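Local structure of L-ornithine N(5)-monooxygenase (Pseudomonas aeruginosa, 3S5W) at residues S81-S86 and T427-L432; F87-V92 and F272-F277; S93-T98 and V434-I439. The protein catalyses the NADPH- and oxygen-dependent, FAD-based hydroxylation of L-ornithine to N(5)-hydroxyornithine, the first step in making hydroxamate siderophores such as pyoverdin. All blocks are in the same frame, centred on the assembly; numbering follows the deposited sequence.

Contact 1 of 3, residues S81-S86 and T427-L432; sequences SELQIS and TLLSVL. With FAD (flavin-adenine dinucleotide), chain C; ONH (N~5~-hydroxy-L-ornithine), chain E.
Ile85 packs against Leu429 and Ser430 where two loops close round the pyrimidine end of the FAD isoalloxazine. The junction is compact and buried. The CG1 branch of Ile85 lies anti to the backbone N (chi1 -160°), which carries CD1 across to Ser430, 3.4 Å from its OG, while the CG2 branch turns to CD1 of Leu429 at 4.0 Å. Leu83 adds a looser apolar touch, its CD1 lying 4.2 Å from CD1 of Leu429. CD1 of Leu429 sits over one face of the pyrimidine ring near C2, and the bound N5-hydroxyornithine lies on the opposite side.

No hydrogen bond joins the loops directly. They share the flavin instead: Gln84 N gives an almost straight bond to O4 of FAD (2.8 Å, 174°), and Leu429 N gives one to O2 of FAD (2.9 Å, 166°). The ribityl O2' of FAD donates to the carbonyl of Thr427. Ser430 OG serves the amino acid end of the ligand, donating to its OXT at 2.7 Å.

The looser side is that of Gln84, which is partly exposed. Its side chain takes no part in the packing against 427-432 and runs instead alongside the ligand towards the bound NADP, with NE2 3.5 Å from the ligand OZ.

Backbone N-H groups directed at both carbonyl oxygens of the pyrimidine ring hold this end of the flavin in place, and would be expected to draw electron density towards O2 and O4 and so favour the reduced, electron-rich cofactor.

Contact 2 of 3, residues F87-V92 and F272-F277; sequences FLKDLV and FVNEVF. With ONH (N~5~-hydroxy-L-ornithine), chain E.
Lys89 and Phe277 have the closest alpha carbons of the two segments, still 10.5 Å apart, as an irregular loop faces a weakly bonded helical turn that tightens into a 3-10 segment at 275-277. Together they form the amino acid recognition end of the ornithine pocket, and the bound N5-hydroxyornithine lies between them. Lys89 spans that gap as an extended chain, its CG anti to the carbonyl carbon (chi1 -64°). Its NZ donates to the ligand OXT at 2.9 Å and makes a weak, longer bond to the ligand O at 3.3 Å, so the ammonium reaches both oxygens of the carboxylate. The same NZ touches the other segment directly, 3.8 Å from CB of Phe277.

The Asn274 amide bonds the amino and carboxylate groups of the ligand at once: OD1 accepts from the ligand N at 2.7 Å, and ND2 donates to the ligand O at 2.9 Å, with an angle of 161°. The Phe277 ring turns one face to the ligand, whose CA stands 3.4 Å from the ring plane over its centre; CG1 of Val276 backs the opposite face, displaced towards the rim. Ser430 and Asn304 also hydrogen-bond the ligand.

Next along the chain from Lys89, Asp90 fixes the loop through an Asx turn: Val92 N meets OD1 of Asp90 from above the carboxylate plane, 39° out of it. One water also bridges the segments, accepting from Lys89 NZ at 2.8 Å and donating to Phe277 O.

Contact 3 of 3, residues S93-T98 and V434-I439; sequences SLRNPT and VRAEEI
The carbonyl oxygen of Glu437, whose side chain lies against Arg95, accepts from NH2 of Arg52 and, weakly, from OG of Ser440. Across the contact, the extended first part of the Arg95 chain, with CG anti to the backbone N (chi1 -174°), lays CG and CD against Glu437. There CD of Arg95 rests 3.6 Å from CB of Glu437, and the same CD also lies 3.6 Å from OE2 of Glu437. The bend at chi3 (64°) then turns the guanidinium away from that carboxylate towards its partners: NE forms a salt bridge with Glu51, and NH1 bonds to the carbonyl oxygen of Pro433. Arg95 NE and Glu437 OE2 are 4.8 Å apart. The planes of the two charged groups stand 66° from each other.

The contact sets an irregular loop against one side of the C-terminal helix 432-447. Helix 40-56, which follows the first strand of the FAD-binding sheet, packs beside both segments, its Ala48 touching Arg95 and Ala436. CB of Ala436 approaches Arg95 NH1 obliquely at 4.0 Å. At the more exposed margin, Leu94 CB lies 4.4 Å from Val434 CG2, an apolar touch between the two segments.

From the N terminus, a single loop between strand 61-65 and helix 103-109 supplies the first segment of all three contacts, 81-86, 87-92 and 93-98 in direct succession. Contact 2 closes the shorter circuit, returning at the helical turn 272-277, and lies wholly within the long circuit that contact 1 completes at 427-432. Contact 3 starts after both and ends later, on helix 432-447, so it crosses each of them. The loop is thereby tied to the turn beside the ligand, to the late flavin-binding loop and to the C-terminal helix. Contacts 1 and 2 share the hydroxyornithine, and Leu94 CD1 of contact 3 touches Ser430 O of contact 1.

Contact 1 of 3, residues S81-S86 and T427-L432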
# COMPACT_ATOMS: atom_id res chain seq x y z
N SER A 81 3.71 12.29 -9.12
CA SER A 81 3.00 11.25 -8.40
C SER A 81 1.79 11.91 -7.75
O SER A 81 1.87 12.43 -6.64
CB SER A 81 3.91 10.53 -7.40
OG SER A 81 4.58 11.42 -6.53
N GLU A 82 0.69 11.92 -8.50
CA GLU A 82 -0.58 12.45 -8.06
C GLU A 82 -1.35 11.41 -7.24
O GLU A 82 -1.37 10.23 -7.59
CB GLU A 82 -1.40 12.82 -9.31
CG GLU A 82 -2.53 13.79 -9.06
CD GLU A 82 -3.16 14.29 -10.37
OE1 GLU A 82 -3.92 13.53 -11.01
OE2 GLU A 82 -2.86 15.44 -10.75
N LEU A 83 -2.01 11.84 -6.19
CA LEU A 83 -2.88 11.00 -5.40
C LEU A 83 -3.99 10.44 -6.31
O LEU A 83 -4.48 11.15 -7.12
CB LEU A 83 -3.48 11.81 -4.26
CG LEU A 83 -4.16 11.13 -3.08
CD1 LEU A 83 -3.20 10.37 -2.25
CD2 LEU A 83 -4.92 12.12 -2.23
N GLN A 84 -4.34 9.17 -6.19
CA GLN A 84 -5.34 8.60 -7.10
C GLN A 84 -6.69 8.47 -6.44
O GLN A 84 -7.47 7.55 -6.77
CB GLN A 84 -4.89 7.24 -7.58
CG GLN A 84 -3.46 7.20 -7.88
CD GLN A 84 -3.16 6.03 -8.72
OE1 GLN A 84 -3.59 5.96 -9.88
NE2 GLN A 84 -2.46 5.07 -8.14
N ILE A 85 -6.97 9.37 -5.51
CA ILE A 85 -8.23 9.39 -4.78
C ILE A 85 -8.51 10.85 -4.39
O ILE A 85 -7.56 11.62 -4.23
CB ILE A 85 -8.14 8.47 -3.54
CG1 ILE A 85 -9.53 8.05 -3.02
CG2 ILE A 85 -7.24 9.09 -2.46
CD1 ILE A 85 -9.47 6.96 -1.91
N SER A 86 -9.78 11.25 -4.26
CA SER A 86 -10.10 12.63 -3.82
C SER A 86 -9.52 12.91 -2.42
O SER A 86 -9.54 12.03 -1.55
CB SER A 86 -11.61 12.86 -3.78
OG SER A 86 -11.96 14.14 -3.22
N THR A 427 -7.61 -2.37 0.47
CA THR A 427 -6.18 -1.99 0.50
C THR A 427 -5.91 -0.49 0.27
O THR A 427 -4.75 -0.10 0.11
CB THR A 427 -5.39 -2.75 -0.58
OG1 THR A 427 -5.80 -2.31 -1.88
CG2 THR A 427 -5.60 -4.27 -0.42
N LEU A 428 -6.97 0.32 0.22
CA LEU A 428 -6.81 1.73 -0.21
C LEU A 428 -7.08 2.69 0.93
O LEU A 428 -7.27 2.27 2.08
CB LEU A 428 -7.78 2.03 -1.38
CG LEU A 428 -7.65 1.15 -2.63
CD1 LEU A 428 -8.71 1.55 -3.65
CD2 LEU A 428 -6.26 1.24 -3.25
N LEU A 429 -7.10 3.99 0.64
CA LEU A 429 -7.54 5.00 1.63
C LEU A 429 -9.07 5.12 1.71
O LEU A 429 -9.59 5.77 2.62
CB LEU A 429 -6.96 6.38 1.26
CG LEU A 429 -5.45 6.47 1.24
CD1 LEU A 429 -5.00 7.75 0.52
CD2 LEU A 429 -4.89 6.42 2.70
N SER A 430 -9.78 4.48 0.76
CA SER A 430 -11.20 4.73 0.49
C SER A 430 -12.20 4.75 1.67
O SER A 430 -13.09 5.62 1.74
CB SER A 430 -11.72 3.78 -0.64
OG SER A 430 -10.84 3.80 -1.76
N VAL A 431 -12.08 3.78 2.56
CA VAL A 431 -13.07 3.65 3.63
C VAL A 431 -12.42 3.73 5.03
O VAL A 431 -13.05 3.36 6.01
CB VAL A 431 -13.93 2.36 3.53
CG1 VAL A 431 -14.81 2.37 2.27
CG2 VAL A 431 -13.05 1.08 3.58
N LEU A 432 -11.20 4.23 5.11
CA LEU A 432 -10.47 4.25 6.38
C LEU A 432 -11.26 4.89 7.53
O LEU A 432 -11.27 4.32 8.60
CB LEU A 432 -9.09 4.87 6.23
CG LEU A 432 -8.06 4.10 5.38
CD1 LEU A 432 -6.74 4.72 5.62
CD2 LEU A 432 -8.00 2.63 5.73
PA FAD C . 0.86 1.07 4.79
O1A FAD C . 1.59 0.21 3.83
O2A FAD C . 0.67 2.53 4.35
O5B FAD C . 1.63 1.09 6.22
C5B FAD C . 2.12 -0.12 6.75
C4B FAD C . 3.12 0.30 7.81
O4B FAD C . 3.54 -0.86 8.48
C3B FAD C . 4.36 0.91 7.17
O3B FAD C . 4.56 2.22 7.66
C2B FAD C . 5.50 -0.04 7.56
O2B FAD C . 6.68 0.66 7.96
C1B FAD C . 4.93 -0.74 8.75
N9A FAD C . 5.38 -2.11 8.96
C8A FAD C . 5.37 -3.17 8.05
N7A FAD C . 5.81 -4.28 8.71
C5A FAD C . 6.05 -3.94 10.01
C6A FAD C . 6.50 -4.67 11.10
N6A FAD C . 6.54 -6.01 11.05
N1A FAD C . 6.66 -4.01 12.32
C2A FAD C . 6.37 -2.67 12.48
N3A FAD C . 5.92 -1.94 11.39
C4A FAD C . 5.77 -2.57 10.18
N1 FAD C . -4.28 4.28 -1.93
C2 FAD C . -5.19 5.29 -2.25
O2 FAD C . -6.32 5.26 -1.82
N3 FAD C . -4.81 6.34 -3.07
C4 FAD C . -3.54 6.42 -3.57
O4 FAD C . -3.23 7.41 -4.27
C4X FAD C . -2.62 5.40 -3.27
N5 FAD C . -1.33 5.45 -3.78
C5X FAD C . -0.44 4.44 -3.48
C6 FAD C . 0.86 4.50 -4.01
C7 FAD C . 1.79 3.50 -3.73
C7M FAD C . 3.16 3.63 -4.34
C8 FAD C . 1.40 2.41 -2.95
C8M FAD C . 2.34 1.30 -2.61
C9 FAD C . 0.11 2.34 -2.43
C9A FAD C . -0.82 3.36 -2.67
N10 FAD C . -2.12 3.31 -2.15
C10 FAD C . -3.02 4.32 -2.47
C1' FAD C . -2.60 2.15 -1.32
C2' FAD C . -2.03 2.11 0.11
O2' FAD C . -2.07 0.72 0.45
C3' FAD C . -2.93 2.91 1.04
O3' FAD C . -3.05 4.28 0.62
C4' FAD C . -2.37 2.93 2.49
O4' FAD C . -0.99 3.28 2.46
C5' FAD C . -2.62 1.63 3.30
O5' FAD C . -2.39 1.94 4.66
P FAD C . -1.87 0.85 5.74
O1P FAD C . -1.61 1.63 7.00
O2P FAD C . -2.91 -0.25 5.79
O3P FAD C . -0.51 0.31 5.10
C ONH E . -12.00 5.80 -4.78
N ONH E . -11.47 5.39 -7.15
O ONH E . -12.54 6.86 -5.21
CA ONH E . -11.20 4.98 -5.75
CB ONH E . -9.71 5.06 -5.39
CD ONH E . -7.47 4.22 -5.96
NE ONH E . -6.79 3.34 -6.88
CG ONH E . -8.93 4.14 -6.32
OZ ONH E . -5.44 3.54 -7.07
OXT ONH E . -12.09 5.38 -3.59

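Contact 2 of 3, residues F87-V92 and F272-F277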
# COMPACT_ATOMS: atom_id res chain seq x y z
N PHE A 87 -9.04 14.14 -2.21
CA PHE A 87 -8.57 14.54 -0.90
C PHE A 87 -9.66 14.46 0.19
O PHE A 87 -9.35 14.43 1.36
CB PHE A 87 -7.95 15.94 -0.94
CG PHE A 87 -8.96 17.06 -1.04
CD1 PHE A 87 -9.63 17.52 0.09
CD2 PHE A 87 -9.22 17.67 -2.26
CE1 PHE A 87 -10.54 18.58 0.01
CE2 PHE A 87 -10.13 18.73 -2.35
CZ PHE A 87 -10.80 19.17 -1.20
N LEU A 88 -10.93 14.44 -0.21
CA LEU A 88 -12.02 14.28 0.74
C LEU A 88 -12.10 12.85 1.33
O LEU A 88 -12.81 12.63 2.31
CB LEU A 88 -13.35 14.67 0.11
CG LEU A 88 -13.55 16.16 -0.24
CD1 LEU A 88 -14.82 16.36 -1.06
CD2 LEU A 88 -13.58 17.02 1.05
N LYS A 89 -11.38 11.91 0.73
CA LYS A 89 -11.25 10.55 1.30
C LYS A 89 -9.96 10.50 2.15
O LYS A 89 -9.12 9.59 2.03
CB LYS A 89 -11.27 9.52 0.17
CG LYS A 89 -12.64 9.50 -0.60
CD LYS A 89 -12.95 8.11 -1.16
CE LYS A 89 -14.15 8.08 -2.09
NZ LYS A 89 -14.46 6.66 -2.53
N ASP A 90 -9.79 11.53 2.96
CA ASP A 90 -8.69 11.65 3.91
C ASP A 90 -8.94 10.71 5.12
O ASP A 90 -9.80 9.87 5.07
CB ASP A 90 -8.56 13.13 4.33
CG ASP A 90 -9.77 13.62 5.10
OD1 ASP A 90 -10.50 12.77 5.64
OD2 ASP A 90 -10.04 14.86 5.16
N LEU A 91 -8.18 10.85 6.20
CA LEU A 91 -8.30 9.87 7.32
C LEU A 91 -9.60 9.92 8.15
O LEU A 91 -9.86 9.01 8.94
CB LEU A 91 -7.11 10.04 8.27
CG LEU A 91 -5.72 9.73 7.68
CD1 LEU A 91 -4.59 9.96 8.66
CD2 LEU A 91 -5.69 8.34 7.19
N VAL A 92 -10.42 10.96 7.96
CA VAL A 92 -11.55 11.24 8.88
C VAL A 92 -12.88 11.60 8.26
O VAL A 92 -13.94 11.28 8.83
CB VAL A 92 -11.21 12.37 9.93
CG1 VAL A 92 -10.02 12.01 10.78
CG2 VAL A 92 -10.94 13.72 9.23
N PHE A 272 -20.68 6.03 -11.52
CA PHE A 272 -21.47 4.85 -11.11
C PHE A 272 -20.55 3.71 -10.68
O PHE A 272 -20.76 3.11 -9.63
CB PHE A 272 -22.39 4.34 -12.23
CG PHE A 272 -23.50 5.29 -12.58
CD1 PHE A 272 -24.69 5.28 -11.85
CD2 PHE A 272 -23.35 6.19 -13.63
CE1 PHE A 272 -25.74 6.14 -12.18
CE2 PHE A 272 -24.40 7.08 -13.95
CZ PHE A 272 -25.58 7.05 -13.23
N VAL A 273 -19.55 3.41 -11.51
CA VAL A 273 -18.53 2.42 -11.17
C VAL A 273 -17.87 2.74 -9.82
O VAL A 273 -17.64 1.84 -8.99
CB VAL A 273 -17.50 2.34 -12.32
CG1 VAL A 273 -16.20 1.60 -11.89
CG2 VAL A 273 -18.13 1.69 -13.54
N ASN A 274 -17.59 4.02 -9.59
CA ASN A 274 -16.85 4.43 -8.39
C ASN A 274 -17.60 4.17 -7.09
O ASN A 274 -17.00 4.19 -5.99
CB ASN A 274 -16.37 5.88 -8.45
CG ASN A 274 -15.04 6.08 -7.71
OD1 ASN A 274 -14.06 5.38 -7.98
ND2 ASN A 274 -15.01 7.01 -6.78
N GLU A 275 -18.91 3.92 -7.22
CA GLU A 275 -19.70 3.48 -6.06
C GLU A 275 -19.20 2.16 -5.43
O GLU A 275 -19.53 1.88 -4.27
CB GLU A 275 -21.19 3.41 -6.40
CG GLU A 275 -21.75 4.85 -6.56
CD GLU A 275 -23.23 4.91 -6.78
OE1 GLU A 275 -23.86 3.85 -6.89
OE2 GLU A 275 -23.76 6.04 -6.88
N VAL A 276 -18.40 1.39 -6.15
CA VAL A 276 -17.80 0.14 -5.60
C VAL A 276 -16.84 0.40 -4.42
O VAL A 276 -16.47 -0.53 -3.67
CB VAL A 276 -17.15 -0.76 -6.71
CG1 VAL A 276 -15.84 -0.20 -7.23
CG2 VAL A 276 -16.94 -2.19 -6.25
N PHE A 277 -16.41 1.67 -4.29
CA PHE A 277 -15.54 2.07 -3.18
C PHE A 277 -16.28 2.68 -1.99
O PHE A 277 -15.68 2.91 -0.92
CB PHE A 277 -14.45 3.05 -3.69
CG PHE A 277 -13.58 2.46 -4.74
CD1 PHE A 277 -13.83 2.72 -6.08
CD2 PHE A 277 -12.51 1.63 -4.40
CE1 PHE A 277 -13.02 2.16 -7.08
CE2 PHE A 277 -11.70 1.06 -5.38
CZ PHE A 277 -11.96 1.34 -6.74
C ONH E . -12.00 5.80 -4.78
N ONH E . -11.47 5.39 -7.15
O ONH E . -12.54 6.86 -5.21
CA ONH E . -11.20 4.98 -5.75
CB ONH E . -9.71 5.06 -5.39
CD ONH E . -7.47 4.22 -5.96
NE ONH E . -6.79 3.34 -6.88
CG ONH E . -8.93 4.14 -6.32
OZ ONH E . -5.44 3.54 -7.07
OXT ONH E . -12.09 5.38 -3.59
O HOH W 1 -15.23 5.48 -0.10

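Contact 3 of 3, residues S93-T98 and V434-I439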
# COMPACT_ATOMS: atom_id res chain seq x y z
N SER A 93 -12.84 12.30 7.13
CA SER A 93 -14.00 13.07 6.66
C SER A 93 -15.25 12.26 6.36
O SER A 93 -16.36 12.74 6.60
CB SER A 93 -13.63 14.00 5.50
OG SER A 93 -12.80 15.04 5.99
N LEU A 94 -15.10 11.04 5.84
CA LEU A 94 -16.29 10.20 5.59
C LEU A 94 -17.06 9.87 6.87
O LEU A 94 -18.24 9.54 6.82
CB LEU A 94 -15.92 8.92 4.85
CG LEU A 94 -15.43 9.08 3.41
CD1 LEU A 94 -15.43 7.73 2.69
CD2 LEU A 94 -16.32 10.07 2.68
N ARG A 95 -16.36 9.91 8.01
CA ARG A 95 -16.98 9.70 9.32
C ARG A 95 -17.34 11.02 9.99
O ARG A 95 -18.44 11.18 10.48
CB ARG A 95 -16.03 8.94 10.26
CG ARG A 95 -16.70 8.55 11.61
CD ARG A 95 -15.69 7.91 12.58
NE ARG A 95 -14.63 8.83 12.97
CZ ARG A 95 -13.37 8.72 12.57
NH1 ARG A 95 -13.01 7.72 11.77
NH2 ARG A 95 -12.47 9.61 12.96
N ASN A 96 -16.38 11.95 10.00
CA ASN A 96 -16.44 13.16 10.82
C ASN A 96 -15.72 14.35 10.17
O ASN A 96 -14.55 14.59 10.44
CB ASN A 96 -15.85 12.87 12.22
CG ASN A 96 -15.84 14.10 13.12
OD1 ASN A 96 -15.04 14.18 14.06
ND2 ASN A 96 -16.70 15.06 12.84
N PRO A 97 -16.43 15.11 9.29
CA PRO A 97 -15.82 16.27 8.65
C PRO A 97 -15.38 17.35 9.60
O PRO A 97 -14.59 18.20 9.21
CB PRO A 97 -16.95 16.82 7.76
CG PRO A 97 -17.75 15.64 7.43
CD PRO A 97 -17.76 14.83 8.73
N THR A 98 -15.90 17.34 10.84
CA THR A 98 -15.51 18.34 11.84
C THR A 98 -14.21 17.97 12.58
O THR A 98 -13.71 18.73 13.41
CB THR A 98 -16.64 18.63 12.89
OG1 THR A 98 -16.73 17.54 13.81
CG2 THR A 98 -17.99 18.85 12.24
N VAL A 434 -14.45 4.99 8.14
CA VAL A 434 -15.51 4.09 8.53
C VAL A 434 -14.94 2.78 9.14
O VAL A 434 -15.46 2.29 10.18
CB VAL A 434 -16.49 3.83 7.32
CG1 VAL A 434 -17.57 2.85 7.69
CG2 VAL A 434 -17.15 5.18 6.86
N ARG A 435 -13.91 2.20 8.51
CA ARG A 435 -13.26 1.02 9.10
C ARG A 435 -12.70 1.32 10.50
O ARG A 435 -12.80 0.49 11.41
CB ARG A 435 -12.17 0.51 8.18
CG ARG A 435 -11.53 -0.79 8.64
CD ARG A 435 -10.77 -1.42 7.48
NE ARG A 435 -9.44 -0.85 7.24
CZ ARG A 435 -8.85 -0.88 6.05
NH1 ARG A 435 -9.52 -1.34 5.00
NH2 ARG A 435 -7.60 -0.45 5.89
N ALA A 436 -12.11 2.51 10.68
CA ALA A 436 -11.57 2.91 11.97
C ALA A 436 -12.69 2.94 13.03
O ALA A 436 -12.49 2.49 14.16
CB ALA A 436 -10.91 4.27 11.88
N GLU A 437 -13.84 3.50 12.66
CA GLU A 437 -14.99 3.56 13.56
C GLU A 437 -15.48 2.14 13.87
O GLU A 437 -15.85 1.83 15.01
CB GLU A 437 -16.13 4.35 12.93
CG GLU A 437 -17.39 4.39 13.80
CD GLU A 437 -18.32 5.53 13.40
OE1 GLU A 437 -18.80 5.52 12.25
OE2 GLU A 437 -18.54 6.43 14.24
N GLU A 438 -15.44 1.26 12.88
CA GLU A 438 -15.91 -0.10 13.07
C GLU A 438 -14.98 -0.95 13.96
O GLU A 438 -15.44 -1.64 14.88
CB GLU A 438 -16.14 -0.78 11.73
CG GLU A 438 -17.35 -0.18 10.95
CD GLU A 438 -17.49 -0.73 9.53
OE1 GLU A 438 -16.55 -1.41 9.05
OE2 GLU A 438 -18.53 -0.48 8.89
N ILE A 439 -13.67 -0.89 13.70
CA ILE A 439 -12.70 -1.61 14.52
C ILE A 439 -12.65 -1.03 15.95
O ILE A 439 -12.63 -1.80 16.92
CB ILE A 439 -11.31 -1.62 13.88
CG1 ILE A 439 -11.35 -2.39 12.56
CG2 ILE A 439 -10.28 -2.25 14.85
CD1 ILE A 439 -10.08 -2.29 11.76